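Long-range contacts in tRNA (cytosine(38)-C(5))-methyltransferase (Schizosaccharomyces pombe, PDB 6FDF), which methylates cytosine 38 in the anticodon loop of tRNA(Asp), and less well of tRNA(Glu), with S-adenosyl-L-methionine as methyl donor: residues L11-L16 with L78-P83; F242-T247 with L312-N317; S255-S260 with R279-R284. All coordinates share one frame; numbering follows the deposited sequence.

In the fold
Contact 1 lies in the large sheet of the S-adenosylmethionine-binding domain, contact 3 in a small three-stranded sheet across the chain's centre from it, and contact 2 between the two. Contacts 1 and 2 both contribute to the S-adenosyl-L-homocysteine pocket, through Ser82 and through Asn314 to Ile316; their centres are about 21 Å apart and their nearest atoms about 4 Å, without touching. Contact 3 is nested in the loop that contact 2 closes, with centres about 14 Å apart, and Tyr246 OH joins them by hydrogen bonds to Ser255 O (2.7 Å) and Phe281 N. Contacts 1 and 3 have centres about 33 Å apart.

Contact 1. Residues L11-L16 with L78-P83; sequences LRVLEL and LWTMSP
The carbonyl oxygen of Leu14 is gripped by two groups of the neighbouring strand: Thr80 N donates a hydrogen bond to it at 2.9 Å, and the CA-H of Trp79 adds a softer contact, CA to O 3.4 Å. On the same strand edge Leu14 N gives its hydrogen to Leu78 O at 2.9 Å, and Leu16 N bonds to Thr80 O at the same length, whereas the bond from Leu78 N to Arg12 O is weak. Leu14 thus bonds to both Leu78 and Thr80, the residues flanking its partner Trp79, as parallel pairing requires. Above the backbone the side chains sort by face. Leu14 and Trp79 lie side by side, with Leu14 CD2 over the indole at 4.1 Å from the centroid of its five-membered ring, only 7° off the normal, a CH-pi contact. Phe71 stacks on the same tryptophan, so a large flat residue suits this buried place. Val13, Glu15, Leu78 and Thr80 occupy the other face, where helix 22-29 packs through Met23 and Leu27. Here Val13 CG1 meets Leu78 CD2 at 3.8 Å. The hydroxyl of Thr80 sits between its own backbone N and carbonyl carbon (chi1 68°), beside Glu15, and a water links Thr80 OG1 (2.8 Å) to Leu16 O (2.7 Å). A buried threonine can thus satisfy its oxygen while its methyl stays among apolar groups. The carboxylate of Glu15 is held by Tyr50 OH and His24 N. Past the strand end, Ser82 touches the bound S-adenosyl-L-homocysteine, and Cys85, the predicted catalytic residue, follows. Adjacent central parallel strands whose C-terminal ends lead into cofactor and catalytic loops are characteristic of the Rossmann-like class I methyltransferase fold.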
loop_
_atom_site.group_PDB
_atom_site.type_symbol
_atom_site.label_atom_id
_atom_site.label_comp_id
_atom_site.label_asym_id
_atom_site.label_seq_id
_atom_site.Cartn_x
_atom_site.Cartn_y
_atom_site.Cartn_z
ATOM N N LEU A 11 5.734 12.854 -18.208
ATOM C CA LEU A 11 6.506 12.721 -16.979
ATOM C C LEU A 11 7.135 11.334 -16.909
ATOM O O LEU A 11 6.422 10.322 -16.927
ATOM C CB LEU A 11 5.611 12.966 -15.765
ATOM C CG LEU A 11 6.257 12.872 -14.380
ATOM C CD1 LEU A 11 7.238 14.011 -14.174
ATOM C CD2 LEU A 11 5.195 12.874 -13.292
ATOM N N ARG A 12 8.463 11.286 -16.810
ATOM C CA ARG A 12 9.166 10.020 -16.631
ATOM C C ARG A 12 9.186 9.677 -15.145
ATOM O O ARG A 12 9.653 10.476 -14.327
ATOM C CB ARG A 12 10.585 10.107 -17.195
ATOM C CG ARG A 12 10.635 10.343 -18.707
ATOM C CD ARG A 12 12.067 10.617 -19.185
ATOM N NE ARG A 12 12.995 9.512 -18.926
ATOM C CZ ARG A 12 13.138 8.446 -19.713
ATOM N NH1 ARG A 12 12.398 8.309 -20.810
ATOM N NH2 ARG A 12 14.019 7.504 -19.401
ATOM N N VAL A 13 8.689 8.488 -14.802
ATOM C CA VAL A 13 8.519 8.058 -13.417
ATOM C C VAL A 13 9.350 6.810 -13.159
ATOM O O VAL A 13 9.350 5.873 -13.965
ATOM C CB VAL A 13 7.038 7.785 -13.093
ATOM C CG1 VAL A 13 6.878 7.421 -11.616
ATOM C CG2 VAL A 13 6.183 8.983 -13.454
ATOM N N LEU A 14 10.045 6.792 -12.022
ATOM C CA LEU A 14 10.749 5.606 -11.543
ATOM C C LEU A 14 9.982 5.057 -10.345
ATOM O O LEU A 14 9.781 5.770 -9.359
ATOM C CB LEU A 14 12.188 5.947 -11.159
ATOM C CG LEU A 14 13.039 4.824 -10.568
ATOM C CD1 LEU A 14 13.252 3.715 -11.597
ATOM C CD2 LEU A 14 14.363 5.382 -10.071
ATOM N N GLU A 15 9.569 3.798 -10.427
ATOM C CA GLU A 15 8.671 3.198 -9.437
ATOM C C GLU A 15 9.466 2.155 -8.648
ATOM O O GLU A 15 9.568 0.998 -9.051
ATOM C CB GLU A 15 7.453 2.603 -10.151
ATOM C CG GLU A 15 6.343 2.078 -9.264
ATOM C CD GLU A 15 5.178 1.543 -10.079
ATOM O OE1 GLU A 15 4.194 1.070 -9.469
ATOM O OE2 GLU A 15 5.245 1.595 -11.332
ATOM N N LEU A 16 10.041 2.584 -7.525
ATOM C CA LEU A 16 10.896 1.726 -6.709
ATOM C C LEU A 16 10.066 0.953 -5.691
ATOM O O LEU A 16 9.114 1.495 -5.119
ATOM C CB LEU A 16 11.945 2.568 -5.983
ATOM C CG LEU A 16 12.884 3.373 -6.883
ATOM C CD1 LEU A 16 13.673 4.388 -6.078
ATOM C CD2 LEU A 16 13.812 2.428 -7.628
ATOM N N LEU A 78 9.984 12.069 -11.427
ATOM C CA LEU A 78 9.276 11.634 -10.228
ATOM C C LEU A 78 9.818 10.273 -9.822
ATOM O O LEU A 78 9.904 9.367 -10.657
ATOM C CB LEU A 78 7.761 11.543 -10.466
ATOM C CG LEU A 78 6.977 10.776 -9.392
ATOM C CD1 LEU A 78 7.023 11.512 -8.050
ATOM C CD2 LEU A 78 5.531 10.537 -9.812
ATOM N N TRP A 79 10.218 10.138 -8.562
ATOM C CA TRP A 79 10.523 8.836 -7.979
ATOM C C TRP A 79 9.458 8.518 -6.941
ATOM O O TRP A 79 9.171 9.355 -6.081
ATOM C CB TRP A 79 11.883 8.812 -7.277
ATOM C CG TRP A 79 13.096 9.064 -8.111
ATOM C CD1 TRP A 79 13.149 9.341 -9.448
ATOM C CD2 TRP A 79 14.442 9.074 -7.642
ATOM N NE1 TRP A 79 14.462 9.516 -9.840
ATOM C CE2 TRP A 79 15.271 9.357 -8.746
ATOM C CE3 TRP A 79 15.030 8.859 -6.394
ATOM C CZ2 TRP A 79 16.655 9.441 -8.633
ATOM C CZ3 TRP A 79 16.406 8.940 -6.284
ATOM C CH2 TRP A 79 17.202 9.234 -7.394
ATOM N N THR A 80 8.870 7.327 -7.026
ATOM C CA THR A 80 7.980 6.838 -5.977
ATOM C C THR A 80 8.664 5.680 -5.260
ATOM O O THR A 80 9.446 4.933 -5.860
ATOM C CB THR A 80 6.620 6.392 -6.536
ATOM O OG1 THR A 80 6.779 5.210 -7.341
ATOM C CG2 THR A 80 5.974 7.508 -7.357
ATOM N N MET A 81 8.364 5.514 -3.974
ATOM C CA MET A 81 8.976 4.407 -3.253
ATOM C C MET A 81 8.132 4.041 -2.044
ATOM O O MET A 81 7.567 4.916 -1.382
ATOM C CB MET A 81 10.412 4.744 -2.817
ATOM C CG MET A 81 10.543 6.026 -2.016
ATOM S SD MET A 81 12.266 6.509 -1.764
ATOM C CE MET A 81 12.608 7.381 -3.282
ATOM N N SER A 82 8.059 2.737 -1.775
ATOM C CA SER A 82 7.447 2.198 -0.561
ATOM C C SER A 82 8.510 1.312 0.075
ATOM O O SER A 82 8.469 0.077 -0.039
ATOM C CB SER A 82 6.154 1.438 -0.867
ATOM O OG SER A 82 5.453 1.128 0.332
ATOM N N PRO A 83 9.502 1.911 0.731
ATOM C CA PRO A 83 10.689 1.148 1.125
ATOM C C PRO A 83 10.417 0.211 2.290
ATOM O O PRO A 83 9.411 0.311 2.996
ATOM C CB PRO A 83 11.701 2.233 1.511
ATOM C CG PRO A 83 10.856 3.419 1.882
ATOM C CD PRO A 83 9.674 3.359 0.953
HETATM O O HOH W 1 6.873 2.892 -5.765
#

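Contact 2. Residues F242-T247 with L312-N317; sequences FTRGYT and LGNSIN. With SAH (S-adenosyl-L-homocysteine), chain E.
Gly313 presses its bare CA against the backbone of the opposing turn, 3.9 Å from Thr243 C, with the two CA atoms of Gly313 and Thr243 only 4.2 Å apart. A beta carbon on Gly313 would point into this turn and clash with Thr243 C and Arg244 N, consistent with a glycine here. Direct polar bonding between the segments gives way to a shared water: it accepts from Arg244 N at 2.9 Å, donates to Asn314 OD1 at 2.9 Å and makes a weaker bond to Gly313 O. Asparagine suits this position, its CG turned anti to the carbonyl carbon (chi1 -72°), because its amide oxygen can meet that water. The carbonyl oxygens of Phe242 and Gly313 are bridged by Arg166, whose guanidinium donates to both. Thr243 stabilises its own type I turn, Thr243 OG1 accepting from Gly245 N at 3.0 Å in an ST turn. Beyond the glycine the chain turns to the cofactor product. Asn314 O approaches the sulfur atom SD of S-adenosyl-L-homocysteine at 3.3 Å, while Ile316 N makes a weak hydrogen bond to its carboxylate atom O at 3.4 Å. Asn314, Ser315 and Ile316, which follow Gly313, line the ligand from its sulfur to its carboxylate; the Gly-Asn-Ser sequence is that of motif X in C5-cytosine methyltransferases.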
loop_
_atom_site.group_PDB
_atom_site.type_symbol
_atom_site.label_atom_id
_atom_site.label_comp_id
_atom_site.label_asym_id
_atom_site.label_seq_id
_atom_site.Cartn_x
_atom_site.Cartn_y
_atom_site.Cartn_z
ATOM N N PHE A 242 -5.460 -5.228 6.714
ATOM C CA PHE A 242 -5.019 -6.498 6.145
ATOM C C PHE A 242 -3.499 -6.583 6.148
ATOM O O PHE A 242 -2.812 -5.617 5.801
ATOM C CB PHE A 242 -5.518 -6.654 4.707
ATOM C CG PHE A 242 -7.009 -6.792 4.588
ATOM C CD1 PHE A 242 -7.642 -7.970 4.947
ATOM C CD2 PHE A 242 -7.774 -5.746 4.084
ATOM C CE1 PHE A 242 -9.024 -8.099 4.831
ATOM C CE2 PHE A 242 -9.145 -5.869 3.955
ATOM C CZ PHE A 242 -9.774 -7.048 4.334
ATOM N N THR A 243 -2.974 -7.755 6.508
ATOM C CA THR A 243 -1.531 -7.991 6.492
ATOM C C THR A 243 -1.213 -9.286 5.757
ATOM O O THR A 243 -2.101 -10.049 5.366
ATOM C CB THR A 243 -0.943 -8.077 7.905
ATOM O OG1 THR A 243 -1.260 -9.356 8.474
ATOM C CG2 THR A 243 -1.480 -6.967 8.799
ATOM N N ARG A 244 0.094 -9.540 5.626
ATOM C CA ARG A 244 0.602 -10.782 5.057
ATOM C C ARG A 244 0.140 -12.019 5.817
ATOM O O ARG A 244 0.132 -13.117 5.249
ATOM C CB ARG A 244 2.131 -10.722 5.040
ATOM C CG ARG A 244 2.814 -11.891 4.370
ATOM C CD ARG A 244 4.289 -11.604 4.220
ATOM N NE ARG A 244 4.992 -12.716 3.592
ATOM C CZ ARG A 244 6.183 -12.606 3.018
ATOM N NH1 ARG A 244 6.753 -13.668 2.473
ATOM N NH2 ARG A 244 6.796 -11.430 2.986
ATOM N N GLY A 245 -0.254 -11.873 7.076
ATOM C CA GLY A 245 -0.728 -12.990 7.865
ATOM C C GLY A 245 -2.167 -13.393 7.627
ATOM O O GLY A 245 -2.624 -14.387 8.197
ATOM N N TYR A 246 -2.893 -12.650 6.796
ATOM C CA TYR A 246 -4.326 -12.864 6.640
ATOM C C TYR A 246 -4.600 -14.249 6.063
ATOM O O TYR A 246 -3.959 -14.670 5.095
ATOM C CB TYR A 246 -4.930 -11.784 5.740
ATOM C CG TYR A 246 -6.447 -11.788 5.751
ATOM C CD1 TYR A 246 -7.147 -11.574 6.927
ATOM C CD2 TYR A 246 -7.173 -12.004 4.582
ATOM C CE1 TYR A 246 -8.536 -11.573 6.945
ATOM C CE2 TYR A 246 -8.560 -12.002 4.586
ATOM C CZ TYR A 246 -9.235 -11.785 5.769
ATOM O OH TYR A 246 -10.619 -11.788 5.801
ATOM N N THR A 247 -5.563 -14.948 6.671
ATOM C CA THR A 247 -5.997 -16.344 6.474
ATOM C C THR A 247 -5.049 -17.331 7.152
ATOM O O THR A 247 -5.307 -18.545 7.097
ATOM C CB THR A 247 -6.179 -16.759 4.996
ATOM O OG1 THR A 247 -4.905 -16.946 4.353
ATOM C CG2 THR A 247 -6.986 -15.719 4.238
ATOM N N LEU A 312 -1.017 -8.319 -1.668
ATOM C CA LEU A 312 -1.948 -7.253 -1.313
ATOM C C LEU A 312 -1.691 -6.742 0.099
ATOM O O LEU A 312 -1.808 -5.539 0.365
ATOM C CB LEU A 312 -3.386 -7.754 -1.462
ATOM C CG LEU A 312 -3.853 -7.861 -2.916
ATOM C CD1 LEU A 312 -5.125 -8.713 -3.043
ATOM C CD2 LEU A 312 -4.073 -6.465 -3.505
ATOM N N GLY A 313 -1.320 -7.641 1.010
ATOM C CA GLY A 313 -1.049 -7.261 2.387
ATOM C C GLY A 313 0.051 -6.231 2.525
ATOM O O GLY A 313 0.089 -5.510 3.528
ATOM N N ASN A 314 0.953 -6.157 1.543
ATOM C CA ASN A 314 2.049 -5.197 1.524
ATOM C C ASN A 314 1.836 -4.053 0.542
ATOM O O ASN A 314 2.780 -3.310 0.262
ATOM C CB ASN A 314 3.358 -5.905 1.169
ATOM C CG ASN A 314 3.859 -6.776 2.281
ATOM O OD1 ASN A 314 3.674 -6.464 3.457
ATOM N ND2 ASN A 314 4.509 -7.880 1.922
ATOM N N SER A 315 0.625 -3.891 0.014
ATOM C CA SER A 315 0.348 -2.904 -1.019
ATOM C C SER A 315 -0.206 -1.615 -0.418
ATOM O O SER A 315 -0.677 -1.579 0.721
ATOM C CB SER A 315 -0.646 -3.461 -2.044
ATOM O OG SER A 315 -0.110 -4.578 -2.730
ATOM N N ILE A 316 -0.147 -0.546 -1.212
ATOM C CA ILE A 316 -0.690 0.744 -0.800
ATOM C C ILE A 316 -2.198 0.740 -0.975
ATOM O O ILE A 316 -2.759 -0.170 -1.596
ATOM C CB ILE A 316 -0.070 1.887 -1.622
ATOM C CG1 ILE A 316 -0.432 1.698 -3.106
ATOM C CG2 ILE A 316 1.426 1.941 -1.403
ATOM C CD1 ILE A 316 -0.228 2.912 -3.967
ATOM N N ASN A 317 -2.860 1.774 -0.463
ATOM C CA ASN A 317 -4.207 2.093 -0.905
ATOM C C ASN A 317 -4.103 3.003 -2.125
ATOM O O ASN A 317 -3.591 4.126 -2.032
ATOM C CB ASN A 317 -5.031 2.745 0.202
ATOM C CG ASN A 317 -6.459 2.986 -0.226
ATOM O OD1 ASN A 317 -6.718 3.832 -1.083
ATOM N ND2 ASN A 317 -7.396 2.214 0.332
HETATM N N SAH E . 4.198 -0.512 -3.103
HETATM C CA SAH E . 4.069 -1.809 -3.730
HETATM C CB SAH E . 4.561 -2.932 -2.813
HETATM C CG SAH E . 5.609 -2.431 -1.822
HETATM S SD SAH E . 5.942 -3.593 -0.533
HETATM C C SAH E . 2.649 -2.038 -4.141
HETATM O O SAH E . 1.830 -1.107 -3.979
HETATM O OXT SAH E . 2.360 -3.148 -4.638
HETATM C "C5'" SAH E . 7.692 -3.457 -0.618
HETATM C "C4'" SAH E . 8.191 -4.136 -1.893
HETATM O "O4'" SAH E . 9.573 -3.851 -2.009
HETATM C "C3'" SAH E . 8.021 -5.655 -1.884
HETATM O "O3'" SAH E . 7.371 -6.080 -3.081
HETATM C "C2'" SAH E . 9.453 -6.196 -1.896
HETATM O "O2'" SAH E . 9.590 -7.339 -2.748
HETATM C "C1'" SAH E . 10.249 -5.018 -2.443
HETATM N N9 SAH E . 11.626 -4.911 -1.918
HETATM C C8 SAH E . 12.027 -5.006 -0.634
HETATM N N7 SAH E . 13.369 -4.851 -0.540
HETATM C C5 SAH E . 13.856 -4.650 -1.781
HETATM C C6 SAH E . 15.182 -4.416 -2.387
HETATM N N6 SAH E . 16.294 -4.365 -1.621
HETATM N N1 SAH E . 15.230 -4.259 -3.731
HETATM C C2 SAH E . 14.129 -4.307 -4.501
HETATM N N3 SAH E . 12.891 -4.516 -4.016
HETATM C C4 SAH E . 12.699 -4.699 -2.684
HETATM O O HOH W 2 1.683 -7.106 5.485
#

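Contact 3. Residues S255-S260 with R279-R284; sequences SILQMS and RYFTAR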
loop_
_atom_site.group_PDB
_atom_site.type_symbol
_atom_site.label_atom_id
_atom_site.label_comp_id
_atom_site.label_asym_id
_atom_site.label_seq_id
_atom_site.Cartn_x
_atom_site.Cartn_y
_atom_site.Cartn_z
ATOM N N SER A 255 -10.005 -8.395 9.399
ATOM C CA SER A 255 -11.315 -8.824 9.867
ATOM C C SER A 255 -11.845 -9.967 9.006
ATOM O O SER A 255 -11.356 -10.226 7.905
ATOM C CB SER A 255 -12.307 -7.664 9.822
ATOM O OG SER A 255 -11.826 -6.541 10.537
ATOM N N ILE A 256 -12.863 -10.650 9.525
ATOM C CA ILE A 256 -13.583 -11.666 8.772
ATOM C C ILE A 256 -15.047 -11.250 8.698
ATOM O O ILE A 256 -15.509 -10.385 9.445
ATOM C CB ILE A 256 -13.438 -13.078 9.377
ATOM C CG1 ILE A 256 -13.809 -13.086 10.860
ATOM C CG2 ILE A 256 -11.997 -13.586 9.193
ATOM C CD1 ILE A 256 -13.881 -14.473 11.465
ATOM N N LEU A 257 -15.777 -11.894 7.793
ATOM C CA LEU A 257 -17.123 -11.482 7.398
ATOM C C LEU A 257 -18.159 -12.478 7.900
ATOM O O LEU A 257 -18.090 -13.668 7.571
ATOM C CB LEU A 257 -17.224 -11.356 5.877
ATOM C CG LEU A 257 -18.576 -10.847 5.365
ATOM C CD1 LEU A 257 -18.766 -9.384 5.714
ATOM C CD2 LEU A 257 -18.693 -11.072 3.863
ATOM N N GLN A 258 -19.128 -11.984 8.670
ATOM C CA GLN A 258 -20.301 -12.766 9.046
ATOM C C GLN A 258 -21.327 -12.699 7.922
ATOM O O GLN A 258 -21.813 -11.613 7.587
ATOM C CB GLN A 258 -20.910 -12.237 10.341
ATOM C CG GLN A 258 -22.286 -12.819 10.659
ATOM C CD GLN A 258 -22.915 -12.199 11.897
ATOM O OE1 GLN A 258 -22.218 -11.745 12.803
ATOM N NE2 GLN A 258 -24.243 -12.184 11.940
ATOM N N MET A 259 -21.660 -13.853 7.344
ATOM C CA MET A 259 -22.685 -13.913 6.307
ATOM C C MET A 259 -24.078 -14.211 6.847
ATOM O O MET A 259 -25.063 -13.992 6.128
ATOM C CB MET A 259 -22.312 -14.958 5.254
ATOM C CG MET A 259 -21.055 -14.603 4.469
ATOM S SD MET A 259 -20.804 -15.602 2.985
ATOM C CE MET A 259 -20.278 -17.158 3.694
ATOM N N SER A 260 -24.194 -14.712 8.074
ATOM C CA SER A 260 -25.512 -14.949 8.644
ATOM C C SER A 260 -26.154 -13.628 9.076
ATOM O O SER A 260 -25.512 -12.578 9.130
ATOM C CB SER A 260 -25.410 -15.917 9.821
ATOM O OG SER A 260 -24.897 -15.254 10.965
ATOM N N ARG A 279 -16.511 -16.083 6.868
ATOM C CA ARG A 279 -15.568 -16.338 5.791
ATOM C C ARG A 279 -14.521 -15.235 5.749
ATOM O O ARG A 279 -14.750 -14.118 6.219
ATOM C CB ARG A 279 -16.268 -16.437 4.425
ATOM C CG ARG A 279 -16.844 -15.124 3.881
ATOM C CD ARG A 279 -17.259 -15.331 2.418
ATOM N NE ARG A 279 -17.969 -14.204 1.808
ATOM C CZ ARG A 279 -17.367 -13.171 1.219
ATOM N NH1 ARG A 279 -16.040 -13.096 1.189
ATOM N NH2 ARG A 279 -18.093 -12.203 0.667
ATOM N N TYR A 280 -13.360 -15.560 5.176
ATOM C CA TYR A 280 -12.386 -14.534 4.838
ATOM C C TYR A 280 -12.902 -13.701 3.670
ATOM O O TYR A 280 -13.685 -14.175 2.845
ATOM C CB TYR A 280 -11.039 -15.170 4.472
ATOM C CG TYR A 280 -10.459 -16.003 5.592
ATOM C CD1 TYR A 280 -9.889 -15.395 6.708
ATOM C CD2 TYR A 280 -10.478 -17.393 5.537
ATOM C CE1 TYR A 280 -9.366 -16.147 7.746
ATOM C CE2 TYR A 280 -9.951 -18.156 6.570
ATOM C CZ TYR A 280 -9.392 -17.527 7.669
ATOM O OH TYR A 280 -8.868 -18.278 8.702
ATOM N N PHE A 281 -12.467 -12.445 3.608
ATOM C CA PHE A 281 -12.609 -11.699 2.366
ATOM C C PHE A 281 -11.815 -12.395 1.274
ATOM O O PHE A 281 -10.732 -12.931 1.523
ATOM C CB PHE A 281 -12.122 -10.257 2.538
ATOM C CG PHE A 281 -13.008 -9.423 3.418
ATOM C CD1 PHE A 281 -14.179 -8.871 2.920
ATOM C CD2 PHE A 281 -12.673 -9.186 4.740
ATOM C CE1 PHE A 281 -14.999 -8.104 3.729
ATOM C CE2 PHE A 281 -13.491 -8.419 5.551
ATOM C CZ PHE A 281 -14.656 -7.879 5.043
ATOM N N THR A 282 -12.362 -12.404 0.061
ATOM C CA THR A 282 -11.605 -12.919 -1.070
ATOM C C THR A 282 -10.489 -11.944 -1.428
ATOM O O THR A 282 -10.516 -10.770 -1.051
ATOM C CB THR A 282 -12.517 -13.136 -2.277
ATOM O OG1 THR A 282 -12.852 -11.864 -2.846
ATOM C CG2 THR A 282 -13.794 -13.858 -1.867
ATOM N N ALA A 283 -9.495 -12.434 -2.175
ATOM C CA ALA A 283 -8.418 -11.539 -2.592
ATOM C C ALA A 283 -8.946 -10.417 -3.478
ATOM O O ALA A 283 -8.441 -9.289 -3.409
ATOM C CB ALA A 283 -7.315 -12.315 -3.312
ATOM N N ARG A 284 -9.971 -10.698 -4.289
ATOM C CA ARG A 284 -10.593 -9.642 -5.084
ATOM C C ARG A 284 -11.216 -8.575 -4.192
ATOM O O ARG A 284 -11.113 -7.376 -4.477
ATOM C CB ARG A 284 -11.649 -10.234 -6.018
ATOM C CG ARG A 284 -12.497 -9.177 -6.718
ATOM C CD ARG A 284 -11.649 -8.370 -7.691
ATOM N NE ARG A 284 -11.082 -9.198 -8.746
ATOM C CZ ARG A 284 -10.106 -8.801 -9.556
ATOM N NH1 ARG A 284 -9.595 -7.584 -9.425
ATOM N NH2 ARG A 284 -9.650 -9.619 -10.498
#
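Leu257 and Arg279 form the tight centre of the contact, an antiparallel hydrogen-bonded pair in which Leu257 N reaches Arg279 O at 2.9 Å and Arg279 N returns to Leu257 O at 3.0 Å. Their side chains run alongside each other. Leu257 CD2 lies over one face of the guanidinium, 3.4 Å from Arg279 NH2, and Met259 SD comes to its edge in the plane, 3.4 Å from Arg279 NE. The arginine chain is extended from CG to NE, which lets its methylenes pack against Met259, crossing at about a right angle, while its charged end reaches a polar corner. There Arg279 NH1 donates to Tyr280 O at 3.1 Å and forms a salt bridge with Glu285. A leucine in place of Arg279 would probably leave Glu285 without its mate and Tyr280 O without this donor, and open a gap beside Leu257 and Met259. Met259, partly exposed at the rim beyond Arg279, also touches Trp212 and Met216. Phe281 suits the buried side as well: Ser255 O sits at its ring edge, 3.6 Å from Phe281 CD2, and Phe281 CZ comes to 4.4 Å from Leu257 CB. The side of Ile256 and Tyr280 is looser. Tyr280, partly exposed, points its beta carbon away from the strand, and Ile256 CG2 meets the ring obliquely, 3.7 Å from Tyr280 CD1. Strand 256-258 lies between strands 231-232 and 278-279, parallel to the first and antiparallel to the second, and the chain leaves the sheet through Phe281 to Thr282, which caps the N-terminus of helix 283-289.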